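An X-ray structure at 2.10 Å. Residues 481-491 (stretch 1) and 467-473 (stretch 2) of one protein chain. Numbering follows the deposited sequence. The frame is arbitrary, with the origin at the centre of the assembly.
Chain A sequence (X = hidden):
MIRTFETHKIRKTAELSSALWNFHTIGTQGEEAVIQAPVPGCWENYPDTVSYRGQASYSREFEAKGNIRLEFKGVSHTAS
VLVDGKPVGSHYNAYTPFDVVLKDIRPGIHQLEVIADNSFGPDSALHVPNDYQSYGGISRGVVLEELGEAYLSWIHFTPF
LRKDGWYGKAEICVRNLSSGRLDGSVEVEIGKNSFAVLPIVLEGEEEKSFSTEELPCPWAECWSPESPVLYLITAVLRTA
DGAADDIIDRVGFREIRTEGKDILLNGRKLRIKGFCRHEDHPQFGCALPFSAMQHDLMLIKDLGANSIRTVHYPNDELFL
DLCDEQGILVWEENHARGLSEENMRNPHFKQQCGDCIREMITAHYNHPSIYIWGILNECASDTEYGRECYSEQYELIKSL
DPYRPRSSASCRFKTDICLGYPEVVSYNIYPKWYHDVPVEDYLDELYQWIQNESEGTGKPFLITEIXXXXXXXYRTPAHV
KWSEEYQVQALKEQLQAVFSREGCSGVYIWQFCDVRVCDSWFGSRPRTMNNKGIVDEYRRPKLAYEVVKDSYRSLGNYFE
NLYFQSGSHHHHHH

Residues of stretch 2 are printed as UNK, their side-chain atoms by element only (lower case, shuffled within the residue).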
# COMPACT_ATOMS: atom_id res chain seq x y z
N LYS A 481 -12.29 -7.50 10.71
CA LYS A 481 -13.03 -6.44 10.05
C LYS A 481 -12.08 -5.36 9.57
O LYS A 481 -11.06 -5.07 10.21
CB LYS A 481 -14.11 -5.86 10.98
CG LYS A 481 -15.32 -6.78 11.11
CD LYS A 481 -16.39 -6.28 12.10
CE LYS A 481 -17.54 -7.30 12.15
NZ LYS A 481 -18.61 -6.89 13.08
N TRP A 482 -12.42 -4.79 8.41
CA TRP A 482 -11.68 -3.86 7.56
C TRP A 482 -10.74 -4.57 6.58
O TRP A 482 -10.27 -3.93 5.64
CB TRP A 482 -10.90 -2.78 8.34
CG TRP A 482 -11.79 -1.89 9.21
CD1 TRP A 482 -11.84 -1.86 10.59
CD2 TRP A 482 -12.75 -0.92 8.76
NE1 TRP A 482 -12.78 -0.92 11.01
CE2 TRP A 482 -13.34 -0.34 9.91
CE3 TRP A 482 -13.18 -0.49 7.49
CZ2 TRP A 482 -14.33 0.65 9.82
CZ3 TRP A 482 -14.15 0.49 7.41
CH2 TRP A 482 -14.72 1.04 8.57
N SER A 483 -10.45 -5.86 6.77
CA SER A 483 -9.69 -6.61 5.77
C SER A 483 -10.57 -6.97 4.58
O SER A 483 -11.79 -7.13 4.70
CB SER A 483 -9.09 -7.90 6.36
OG SER A 483 -10.08 -8.89 6.62
N GLU A 484 -9.93 -7.11 3.42
CA GLU A 484 -10.65 -7.51 2.22
C GLU A 484 -11.21 -8.91 2.35
O GLU A 484 -12.27 -9.20 1.78
CB GLU A 484 -9.72 -7.41 1.00
CG GLU A 484 -9.37 -5.98 0.60
CD GLU A 484 -8.63 -5.91 -0.73
OE1 GLU A 484 -9.24 -6.30 -1.76
OE2 GLU A 484 -7.44 -5.48 -0.75
N GLU A 485 -10.51 -9.81 3.05
CA GLU A 485 -11.04 -11.16 3.24
C GLU A 485 -12.34 -11.13 4.01
O GLU A 485 -13.31 -11.81 3.64
CB GLU A 485 -10.03 -12.04 3.98
CG GLU A 485 -8.80 -12.31 3.17
CD GLU A 485 -7.65 -11.36 3.55
OE1 GLU A 485 -7.90 -10.33 4.21
OE2 GLU A 485 -6.50 -11.68 3.17
N TYR A 486 -12.41 -10.35 5.09
CA TYR A 486 -13.67 -10.32 5.81
C TYR A 486 -14.78 -9.78 4.91
O TYR A 486 -15.92 -10.26 4.97
CB TYR A 486 -13.58 -9.49 7.08
CG TYR A 486 -14.90 -9.56 7.82
CD1 TYR A 486 -15.88 -8.60 7.63
CD2 TYR A 486 -15.18 -10.64 8.65
CE1 TYR A 486 -17.11 -8.68 8.29
CE2 TYR A 486 -16.38 -10.73 9.32
CZ TYR A 486 -17.35 -9.74 9.14
OH TYR A 486 -18.56 -9.85 9.79
N GLN A 487 -14.48 -8.77 4.09
CA GLN A 487 -15.53 -8.20 3.25
C GLN A 487 -16.05 -9.25 2.27
O GLN A 487 -17.24 -9.25 1.94
CB GLN A 487 -15.02 -6.98 2.48
CG GLN A 487 -16.13 -6.32 1.66
CD GLN A 487 -15.60 -5.26 0.69
OE1 GLN A 487 -14.62 -5.49 -0.05
NE2 GLN A 487 -16.25 -4.10 0.68
N VAL A 488 -15.17 -10.12 1.79
CA VAL A 488 -15.58 -11.22 0.92
C VAL A 488 -16.64 -12.07 1.63
O VAL A 488 -17.71 -12.34 1.07
CB VAL A 488 -14.36 -12.08 0.53
CG1 VAL A 488 -14.83 -13.46 -0.02
CG2 VAL A 488 -13.51 -11.35 -0.49
N GLN A 489 -16.36 -12.47 2.88
CA GLN A 489 -17.27 -13.34 3.62
C GLN A 489 -18.60 -12.65 3.88
O GLN A 489 -19.66 -13.27 3.75
CB GLN A 489 -16.65 -13.76 4.95
CG GLN A 489 -15.25 -14.37 4.87
CD GLN A 489 -14.58 -14.54 6.24
OE1 GLN A 489 -13.45 -15.03 6.33
NE2 GLN A 489 -15.27 -14.13 7.32
N ALA A 490 -18.56 -11.39 4.31
CA ALA A 490 -19.79 -10.65 4.59
C ALA A 490 -20.68 -10.56 3.35
O ALA A 490 -21.88 -10.88 3.40
CB ALA A 490 -19.46 -9.26 5.12
N LEU A 491 -20.10 -10.15 2.22
CA LEU A 491 -20.91 -9.96 1.01
C LEU A 491 -21.48 -11.28 0.52
O LEU A 491 -22.64 -11.33 0.07
CB LEU A 491 -20.09 -9.27 -0.08
CG LEU A 491 -20.18 -7.73 -0.16
CD1 LEU A 491 -21.57 -7.31 -0.59
CD2 LEU A 491 -19.82 -7.10 1.18
N UNK A 467 -23.95 -4.24 2.97
CA UNK A 467 -22.55 -4.31 2.58
C UNK A 467 -21.61 -4.30 3.78
O UNK A 467 -22.02 -4.54 4.92
N UNK A 468 -20.34 -4.00 3.50
CA UNK A 468 -19.31 -4.13 4.52
C UNK A 468 -18.09 -3.30 4.14
O UNK A 468 -17.78 -3.13 2.95
c UNK A 468 -18.91 -5.60 4.69
N UNK A 469 -17.37 -2.83 5.15
CA UNK A 469 -16.16 -2.07 4.90
C UNK A 469 -14.99 -2.97 4.53
O UNK A 469 -14.94 -4.15 4.87
N UNK A 470 -14.04 -2.38 3.80
CA UNK A 470 -12.75 -3.01 3.54
C UNK A 470 -11.80 -1.92 3.07
O UNK A 470 -12.12 -1.19 2.13
c UNK A 470 -12.85 -4.10 2.49
N UNK A 471 -10.64 -1.81 3.71
CA UNK A 471 -9.61 -0.89 3.24
C UNK A 471 -8.80 -1.64 2.19
O UNK A 471 -8.18 -2.66 2.51
c UNK A 471 -7.61 0.49 3.84
c UNK A 471 -8.86 0.46 6.83
c UNK A 471 -9.56 0.34 5.45
c UNK A 471 -8.72 -0.40 4.40
N UNK A 472 -8.83 -1.14 0.95
CA UNK A 472 -8.14 -1.80 -0.15
C UNK A 472 -6.67 -1.97 0.19
O UNK A 472 -5.99 -1.01 0.56
c UNK A 472 -6.30 -1.04 -3.07
c UNK A 472 -8.01 -2.68 -3.33
c UNK A 472 -5.60 -1.58 -4.13
c UNK A 472 -7.51 -1.57 -2.65
o UNK A 472 -5.42 -3.22 -5.88
c UNK A 472 -8.27 -0.99 -1.46
c UNK A 472 -6.11 -2.67 -4.81
c UNK A 472 -7.31 -3.23 -4.40
N UNK A 473 -6.19 -3.20 0.07
CA UNK A 473 -4.83 -3.53 0.37
C UNK A 473 -4.61 -4.08 1.78
O UNK A 473 -3.57 -4.69 2.01
O HOH W 1 -13.87 -6.10 6.36

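Position 467 has no side-chain atoms. Its CA lies 4.1 Å from Leu491 CD2. At its backbone angles (phi 167°, psi -162°) a CB would be jammed against the carbonyl O of the residue before. It is Gly467.

Position 468 carries one carbon, a CB that points toward the helix of stretch 1. This carbon lies 3.7 Å from Ala490 CB and 3.9 Å from Leu491 CD2. A lone carbon means alanine, so this is Ala468. Its backbone also takes part. Gln487 NE2 donates a hydrogen bond to Ala468 O at 2.9 Å, so an amide side chain from the helix meets the loop backbone here.

Position 469 again has no side-chain atoms. Its CA sits 4.1 Å from Trp482 CZ3, approaching the indole obliquely. An ideal CB here would fall 2.7 Å from Trp482 CZ3, which is a clash. The bare backbone fits the room left by the indole, and the residue is Gly469. A water bridges the two stretches at this point. It donates to Gly469 O at 2.7 Å and to Ser483 O at 2.9 Å, and it accepts from Trp482 N at 2.8 Å.

Position 470 has one carbon, directed toward stretch 1. The CB lies 3.4 Å from Gln487 OE1, 3.9 Å from Ser483 O and 4.1 Å from Glu484 CA. It is packed against the first part of the helix and the residue before it. The single carbon identifies Ala470. Its CA makes a CA-H...O contact with Trp482 O at 3.4 Å.

Position 471 has four carbons, forked at the first, with one arm two carbons long. No oxygen or nitrogen is present. The end of the longer arm lies 4.1 Å from Trp482 CB. A four-carbon chain branched at CB is isoleucine, so this is Ile471, and the end atom is CD1. The backbone N of Ile471 donates to Trp482 O at 2.9 Å, with an angle of 159°.

Position 472 has one carbon followed by a ring of six carbons bearing one oxygen. Its CB points away from stretch 1, yet one ring carbon comes within 3.8 Å of Glu484 OE2. A six-carbon ring with one oxygen is tyrosine. The residue is Tyr472, and that ring carbon is CD2.

Position 473 has no side-chain atoms. Its backbone N donates to Glu484 OE2 at 2.7 Å, with an angle of 163°. At phi 96° and psi -19° a CB would be jammed against the carbonyl O of the residue before. It is Gly473.

The contact combines small residues with three hydrogen bonds. Ala468 and Ala470 turn their methyls toward stretch 1, and the Ala470 CB lies 3.4 Å from Gln487 OE1. Gln487, Trp482 and Glu484 each pair with a backbone group of stretch 2. Ser483 caps the helix, its OG accepting from Tyr486 N at 3.1 Å. The two stretches together bury 561 Å².

Stretch 2 467-473: GAGAIYG
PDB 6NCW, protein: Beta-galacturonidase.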